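Local coordinates for putative Ribokinase II (Escherichia coli O6, PDB 3IQ0), which probably transfers a phosphoryl group from ATP to a sugar such as ribose, as a magnesium-dependent kinase of the pfkB family, at residues G221-G233 with Y236-Y248. Sequence-based numbering, arbitrary orientation.
Sequences GVKEVIVKRGNQG and YYSANEQFHVESY. With ATP (adenosine-5'-triphosphate), chain G.
The beta hairpin of strands 224-228 and 234-237, at the antiparallel margin of the large sheet of this ribokinase-like fold, joins Val225 to Tyr237 as a hydrogen-bonded pair: Val225 N gives to Tyr237 O (3.0 Å), and Tyr237 N returns a bond to Val225 O (2.9 Å). Beta-branched Val225 and Val227 suit the extended chain and share a face with Tyr237; Val227 CG2 meets the ring edge at CE2 (3.9 Å), while helix 210-220 packs on Val225 and Tyr237. Farther along, the extended chain of Arg229 takes NH2 to Tyr237 OH in a weak 2.8 Å bond, guanidinium and ring nearly perpendicular (82°); its NH1 pairs with Glu198. On the other face, which packs against helix 258-271, Tyr236 OH donates to the anti lone pair of Glu224 OE2 (2.6 Å), a carboxylate oxygen also bridged to Arg270. With CG of Tyr236 turned away from the backbone N (chi1 175°), ring atom CD1 meets Ile226 CG1, the side chains crossing at a slant.

The turn and the strand end before it form part of the ATP site: Gly233 O accepts from ribose O3', and Lys228, closing strand 224-228, gives an NZ hydrogen bond to beta-phosphate oxygen O2B. Strand 242-245 and the residues after it run against this turn, His244 NE2 donating almost in its ring plane to Gln232 O (3.1 Å). Gly233, with positive phi, brings CA to 3.2 Å from Val245 O, a close CA-H...O contact that glycine, lacking a side chain, can make. Ser247 OG, small enough to sit against the turn, bonds weakly to Asn231 O.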
loop_
_atom_site.group_PDB
_atom_site.type_symbol
_atom_site.label_atom_id
_atom_site.label_comp_id
_atom_site.label_asym_id
_atom_site.label_seq_id
_atom_site.Cartn_x
_atom_site.Cartn_y
_atom_site.Cartn_z
ATOM N N GLY B 221 -10.098 3.820 -38.783
ATOM C CA GLY B 221 -9.781 2.405 -38.890
ATOM C C GLY B 221 -10.500 1.504 -37.908
ATOM O O GLY B 221 -10.560 0.291 -38.108
ATOM N N VAL B 222 -11.030 2.084 -36.837
ATOM C CA VAL B 222 -11.751 1.299 -35.849
ATOM C C VAL B 222 -12.966 0.696 -36.540
ATOM O O VAL B 222 -13.733 1.402 -37.196
ATOM C CB VAL B 222 -12.203 2.178 -34.661
ATOM C CG1 VAL B 222 -12.996 1.344 -33.664
ATOM C CG2 VAL B 222 -10.989 2.790 -33.984
ATOM N N LYS B 223 -13.132 -0.611 -36.406
ATOM C CA LYS B 223 -14.242 -1.294 -37.045
ATOM C C LYS B 223 -15.530 -1.240 -36.236
ATOM O O LYS B 223 -16.619 -1.149 -36.799
ATOM C CB LYS B 223 -13.856 -2.750 -37.321
ATOM C CG LYS B 223 -12.652 -2.885 -38.245
ATOM C CD LYS B 223 -12.215 -4.332 -38.420
ATOM C CE LYS B 223 -10.978 -4.426 -39.307
ATOM N NZ LYS B 223 -9.838 -3.616 -38.779
ATOM N N GLU B 224 -15.401 -1.294 -34.913
ATOM C CA GLU B 224 -16.562 -1.267 -34.035
ATOM C C GLU B 224 -16.346 -0.366 -32.838
ATOM O O GLU B 224 -15.286 -0.372 -32.220
ATOM C CB GLU B 224 -16.887 -2.678 -33.544
ATOM C CG GLU B 224 -17.344 -3.624 -34.641
ATOM C CD GLU B 224 -17.384 -5.067 -34.188
ATOM O OE1 GLU B 224 -16.312 -5.636 -33.921
ATOM O OE2 GLU B 224 -18.486 -5.635 -34.095
ATOM N N VAL B 225 -17.369 0.414 -32.525
ATOM C CA VAL B 225 -17.336 1.315 -31.387
ATOM C C VAL B 225 -18.545 0.972 -30.532
ATOM O O VAL B 225 -19.689 1.141 -30.968
ATOM C CB VAL B 225 -17.431 2.788 -31.829
ATOM C CG1 VAL B 225 -17.446 3.707 -30.608
ATOM C CG2 VAL B 225 -16.261 3.124 -32.738
ATOM N N ILE B 226 -18.291 0.448 -29.338
ATOM C CA ILE B 226 -19.372 0.097 -28.427
ATOM C C ILE B 226 -19.395 1.116 -27.296
ATOM O O ILE B 226 -18.479 1.166 -26.476
ATOM C CB ILE B 226 -19.193 -1.322 -27.829
ATOM C CG1 ILE B 226 -19.327 -2.385 -28.916
ATOM C CG2 ILE B 226 -20.251 -1.574 -26.777
ATOM C CD1 ILE B 226 -18.118 -2.536 -29.798
ATOM N N VAL B 227 -20.443 1.936 -27.259
ATOM C CA VAL B 227 -20.554 2.958 -26.227
ATOM C C VAL B 227 -21.433 2.542 -25.064
ATOM O O VAL B 227 -22.608 2.208 -25.237
ATOM C CB VAL B 227 -21.092 4.283 -26.801
ATOM C CG1 VAL B 227 -21.334 5.276 -25.677
ATOM C CG2 VAL B 227 -20.089 4.856 -27.793
ATOM N N LYS B 228 -20.840 2.562 -23.878
ATOM C CA LYS B 228 -21.531 2.214 -22.643
ATOM C C LYS B 228 -22.170 3.487 -22.092
ATOM O O LYS B 228 -21.513 4.522 -21.993
ATOM C CB LYS B 228 -20.519 1.635 -21.650
ATOM C CG LYS B 228 -19.977 0.279 -22.075
ATOM C CD LYS B 228 -18.653 -0.032 -21.409
ATOM C CE LYS B 228 -17.550 0.854 -21.954
ATOM N NZ LYS B 228 -16.242 0.578 -21.307
ATOM N N ARG B 229 -23.448 3.411 -21.738
ATOM C CA ARG B 229 -24.163 4.582 -21.242
ATOM C C ARG B 229 -24.711 4.446 -19.828
ATOM O O ARG B 229 -25.812 4.907 -19.541
ATOM C CB ARG B 229 -25.311 4.926 -22.198
ATOM C CG ARG B 229 -24.890 5.125 -23.644
ATOM C CD ARG B 229 -26.088 5.426 -24.537
ATOM N NE ARG B 229 -25.695 5.604 -25.934
ATOM C CZ ARG B 229 -24.869 6.551 -26.367
ATOM N NH1 ARG B 229 -24.339 7.422 -25.513
ATOM N NH2 ARG B 229 -24.563 6.623 -27.656
ATOM N N GLY B 230 -23.938 3.822 -18.945
ATOM C CA GLY B 230 -24.372 3.650 -17.569
ATOM C C GLY B 230 -25.766 3.070 -17.426
ATOM O O GLY B 230 -26.040 1.979 -17.912
ATOM N N ASN B 231 -26.657 3.794 -16.755
ATOM C CA ASN B 231 -28.013 3.302 -16.566
ATOM C C ASN B 231 -28.976 3.698 -17.680
ATOM O O ASN B 231 -30.171 3.862 -17.442
ATOM C CB ASN B 231 -28.573 3.767 -15.220
ATOM C CG ASN B 231 -28.596 5.273 -15.083
ATOM O OD1 ASN B 231 -29.048 5.982 -15.979
ATOM N ND2 ASN B 231 -28.110 5.770 -13.949
ATOM N N GLN B 232 -28.461 3.856 -18.895
ATOM C CA GLN B 232 -29.314 4.199 -20.030
ATOM C C GLN B 232 -29.040 3.248 -21.188
ATOM O O GLN B 232 -29.424 3.515 -22.327
ATOM C CB GLN B 232 -29.083 5.644 -20.477
ATOM C CG GLN B 232 -30.373 6.473 -20.546
ATOM C CD GLN B 232 -31.455 5.841 -21.429
ATOM O OE1 GLN B 232 -31.312 5.758 -22.653
ATOM N NE2 GLN B 232 -32.543 5.396 -20.803
ATOM N N GLY B 233 -28.373 2.136 -20.883
ATOM C CA GLY B 233 -28.073 1.146 -21.901
ATOM C C GLY B 233 -26.721 1.305 -22.565
ATOM O O GLY B 233 -25.751 1.755 -21.949
ATOM N N TYR B 236 -24.161 0.523 -30.264
ATOM C CA TYR B 236 -23.188 -0.131 -31.132
ATOM C C TYR B 236 -23.079 0.694 -32.407
ATOM O O TYR B 236 -24.093 1.159 -32.936
ATOM C CB TYR B 236 -23.654 -1.544 -31.489
ATOM C CG TYR B 236 -22.762 -2.255 -32.489
ATOM C CD1 TYR B 236 -21.680 -3.028 -32.065
ATOM C CD2 TYR B 236 -22.999 -2.152 -33.859
ATOM C CE1 TYR B 236 -20.858 -3.683 -32.981
ATOM C CE2 TYR B 236 -22.185 -2.800 -34.781
ATOM C CZ TYR B 236 -21.120 -3.563 -34.337
ATOM O OH TYR B 236 -20.325 -4.217 -35.245
ATOM N N TYR B 237 -21.859 0.865 -32.901
ATOM C CA TYR B 237 -21.629 1.638 -34.117
ATOM C C TYR B 237 -20.599 0.987 -35.031
ATOM O O TYR B 237 -19.499 0.651 -34.600
ATOM C CB TYR B 237 -21.133 3.045 -33.773
ATOM C CG TYR B 237 -22.058 3.849 -32.896
ATOM C CD1 TYR B 237 -23.218 4.423 -33.411
ATOM C CD2 TYR B 237 -21.770 4.043 -31.547
ATOM C CE1 TYR B 237 -24.069 5.175 -32.602
ATOM C CE2 TYR B 237 -22.612 4.789 -30.730
ATOM C CZ TYR B 237 -23.757 5.352 -31.262
ATOM O OH TYR B 237 -24.583 6.091 -30.452
ATOM N N SER B 238 -20.966 0.819 -36.296
ATOM C CA SER B 238 -20.064 0.258 -37.298
ATOM C C SER B 238 -20.334 1.035 -38.581
ATOM O O SER B 238 -21.336 1.743 -38.676
ATOM C CB SER B 238 -20.334 -1.235 -37.521
ATOM O OG SER B 238 -21.609 -1.448 -38.096
ATOM N N ALA B 239 -19.448 0.917 -39.561
ATOM C CA ALA B 239 -19.643 1.636 -40.812
ATOM C C ALA B 239 -20.944 1.209 -41.486
ATOM O O ALA B 239 -21.576 1.996 -42.191
ATOM C CB ALA B 239 -18.468 1.386 -41.747
ATOM N N ASN B 240 -21.353 -0.030 -41.243
ATOM C CA ASN B 240 -22.553 -0.567 -41.862
ATOM C C ASN B 240 -23.840 -0.432 -41.060
ATOM O O ASN B 240 -24.916 -0.260 -41.637
ATOM C CB ASN B 240 -22.312 -2.032 -42.210
ATOM C CG ASN B 240 -21.037 -2.228 -42.995
ATOM O OD1 ASN B 240 -20.154 -2.983 -42.585
ATOM N ND2 ASN B 240 -20.923 -1.537 -44.124
ATOM N N GLU B 241 -23.746 -0.503 -39.738
ATOM C CA GLU B 241 -24.950 -0.391 -38.927
ATOM C C GLU B 241 -24.788 0.464 -37.680
ATOM O O GLU B 241 -23.686 0.899 -37.334
ATOM C CB GLU B 241 -25.460 -1.785 -38.553
ATOM C CG GLU B 241 -24.540 -2.573 -37.645
ATOM C CD GLU B 241 -24.938 -4.031 -37.554
ATOM O OE1 GLU B 241 -26.153 -4.314 -37.521
ATOM O OE2 GLU B 241 -24.037 -4.894 -37.506
ATOM N N GLN B 242 -25.910 0.694 -37.010
ATOM C CA GLN B 242 -25.948 1.515 -35.810
ATOM C C GLN B 242 -27.217 1.186 -35.037
ATOM O O GLN B 242 -28.311 1.218 -35.600
ATOM C CB GLN B 242 -25.958 2.988 -36.218
ATOM C CG GLN B 242 -26.037 3.987 -35.084
ATOM C CD GLN B 242 -26.095 5.420 -35.592
ATOM O OE1 GLN B 242 -27.103 5.854 -36.144
ATOM N NE2 GLN B 242 -25.002 6.155 -35.423
ATOM N N PHE B 243 -27.074 0.852 -33.758
ATOM C CA PHE B 243 -28.233 0.540 -32.930
ATOM C C PHE B 243 -27.916 0.662 -31.447
ATOM O O PHE B 243 -26.751 0.725 -31.053
ATOM C CB PHE B 243 -28.767 -0.857 -33.255
ATOM C CG PHE B 243 -27.792 -1.957 -32.993
ATOM C CD1 PHE B 243 -27.654 -2.494 -31.719
ATOM C CD2 PHE B 243 -27.011 -2.464 -34.027
ATOM C CE1 PHE B 243 -26.751 -3.524 -31.477
ATOM C CE2 PHE B 243 -26.105 -3.492 -33.798
ATOM C CZ PHE B 243 -25.974 -4.025 -32.519
ATOM N N HIS B 244 -28.964 0.695 -30.632
ATOM C CA HIS B 244 -28.813 0.855 -29.195
ATOM C C HIS B 244 -29.820 0.012 -28.415
ATOM O O HIS B 244 -30.851 -0.390 -28.952
ATOM C CB HIS B 244 -28.941 2.357 -28.869
ATOM C CG HIS B 244 -29.434 2.657 -27.487
ATOM N ND1 HIS B 244 -30.753 2.502 -27.115
ATOM C CD2 HIS B 244 -28.789 3.129 -26.393
ATOM C CE1 HIS B 244 -30.898 2.867 -25.854
ATOM N NE2 HIS B 244 -29.722 3.253 -25.392
ATOM N N VAL B 245 -29.494 -0.274 -27.157
ATOM C CA VAL B 245 -30.365 -1.052 -26.282
ATOM C C VAL B 245 -30.597 -0.293 -24.977
ATOM O O VAL B 245 -29.723 0.442 -24.510
ATOM C CB VAL B 245 -29.758 -2.438 -25.945
ATOM C CG1 VAL B 245 -29.568 -3.242 -27.215
ATOM C CG2 VAL B 245 -28.435 -2.271 -25.214
ATOM N N GLU B 246 -31.780 -0.465 -24.397
ATOM C CA GLU B 246 -32.119 0.201 -23.149
ATOM C C GLU B 246 -31.513 -0.554 -21.984
ATOM O O GLU B 246 -31.219 -1.743 -22.094
ATOM C CB GLU B 246 -33.633 0.241 -22.951
ATOM C CG GLU B 246 -34.408 0.961 -24.027
ATOM C CD GLU B 246 -35.896 0.945 -23.748
ATOM O OE1 GLU B 246 -36.473 -0.160 -23.668
ATOM O OE2 GLU B 246 -36.485 2.036 -23.599
ATOM N N SER B 247 -31.345 0.137 -20.862
ATOM C CA SER B 247 -30.787 -0.481 -19.670
ATOM C C SER B 247 -31.861 -1.288 -18.956
ATOM O O SER B 247 -33.051 -0.999 -19.071
ATOM C CB SER B 247 -30.252 0.587 -18.714
ATOM O OG SER B 247 -31.317 1.346 -18.174
ATOM N N TYR B 248 -31.430 -2.308 -18.225
ATOM C CA TYR B 248 -32.341 -3.144 -17.459
ATOM C C TYR B 248 -32.424 -2.475 -16.094
ATOM O O TYR B 248 -31.407 -2.057 -15.549
ATOM C CB TYR B 248 -31.769 -4.557 -17.317
ATOM C CG TYR B 248 -31.643 -5.307 -18.624
ATOM C CD1 TYR B 248 -32.741 -5.954 -19.186
ATOM C CD2 TYR B 248 -30.430 -5.350 -19.311
ATOM C CE1 TYR B 248 -32.636 -6.625 -20.400
ATOM C CE2 TYR B 248 -30.313 -6.015 -20.528
ATOM C CZ TYR B 248 -31.418 -6.648 -21.066
ATOM O OH TYR B 248 -31.309 -7.295 -22.274
HETATM P PG ATP G . -15.697 1.982 -15.893
HETATM O O1G ATP G . -15.901 1.325 -14.554
HETATM O O2G ATP G . -14.786 3.179 -15.802
HETATM O O3G ATP G . -15.125 0.984 -16.899
HETATM P PB ATP G . -17.938 2.509 -17.747
HETATM O O1B ATP G . -18.535 3.869 -17.945
HETATM O O2B ATP G . -17.013 1.927 -18.758
HETATM O O3B ATP G . -17.165 2.467 -16.334
HETATM P PA ATP G . -20.649 1.938 -17.040
HETATM O O1A ATP G . -20.658 2.244 -15.558
HETATM O O2A ATP G . -21.157 2.928 -18.017
HETATM O O3A ATP G . -19.138 1.516 -17.481
HETATM O "O5'" ATP G . -21.174 0.341 -17.700
HETATM C "C5'" ATP G . -21.228 -0.974 -18.026
HETATM C "C4'" ATP G . -22.503 -1.181 -18.804
HETATM O "O4'" ATP G . -23.166 -1.759 -17.671
HETATM C "C3'" ATP G . -23.495 -0.007 -19.119
HETATM O "O3'" ATP G . -23.373 0.550 -20.417
HETATM C "C2'" ATP G . -24.790 -0.623 -18.817
HETATM O "O2'" ATP G . -25.262 -1.387 -19.935
HETATM C "C1'" ATP G . -24.539 -1.449 -17.593
HETATM N N9 ATP G . -24.820 -0.656 -16.327
HETATM C C8 ATP G . -23.955 0.098 -15.542
HETATM N N7 ATP G . -24.580 0.657 -14.494
HETATM C C5 ATP G . -25.856 0.281 -14.557
HETATM C C6 ATP G . -27.114 0.512 -13.767
HETATM N N6 ATP G . -27.056 1.268 -12.670
HETATM N N1 ATP G . -28.318 -0.089 -14.192
HETATM C C2 ATP G . -28.423 -0.888 -15.334
HETATM N N3 ATP G . -27.290 -1.134 -16.112
HETATM C C4 ATP G . -26.030 -0.583 -15.780
HETATM O O HOH W 1 -17.050 -0.532 -39.341
#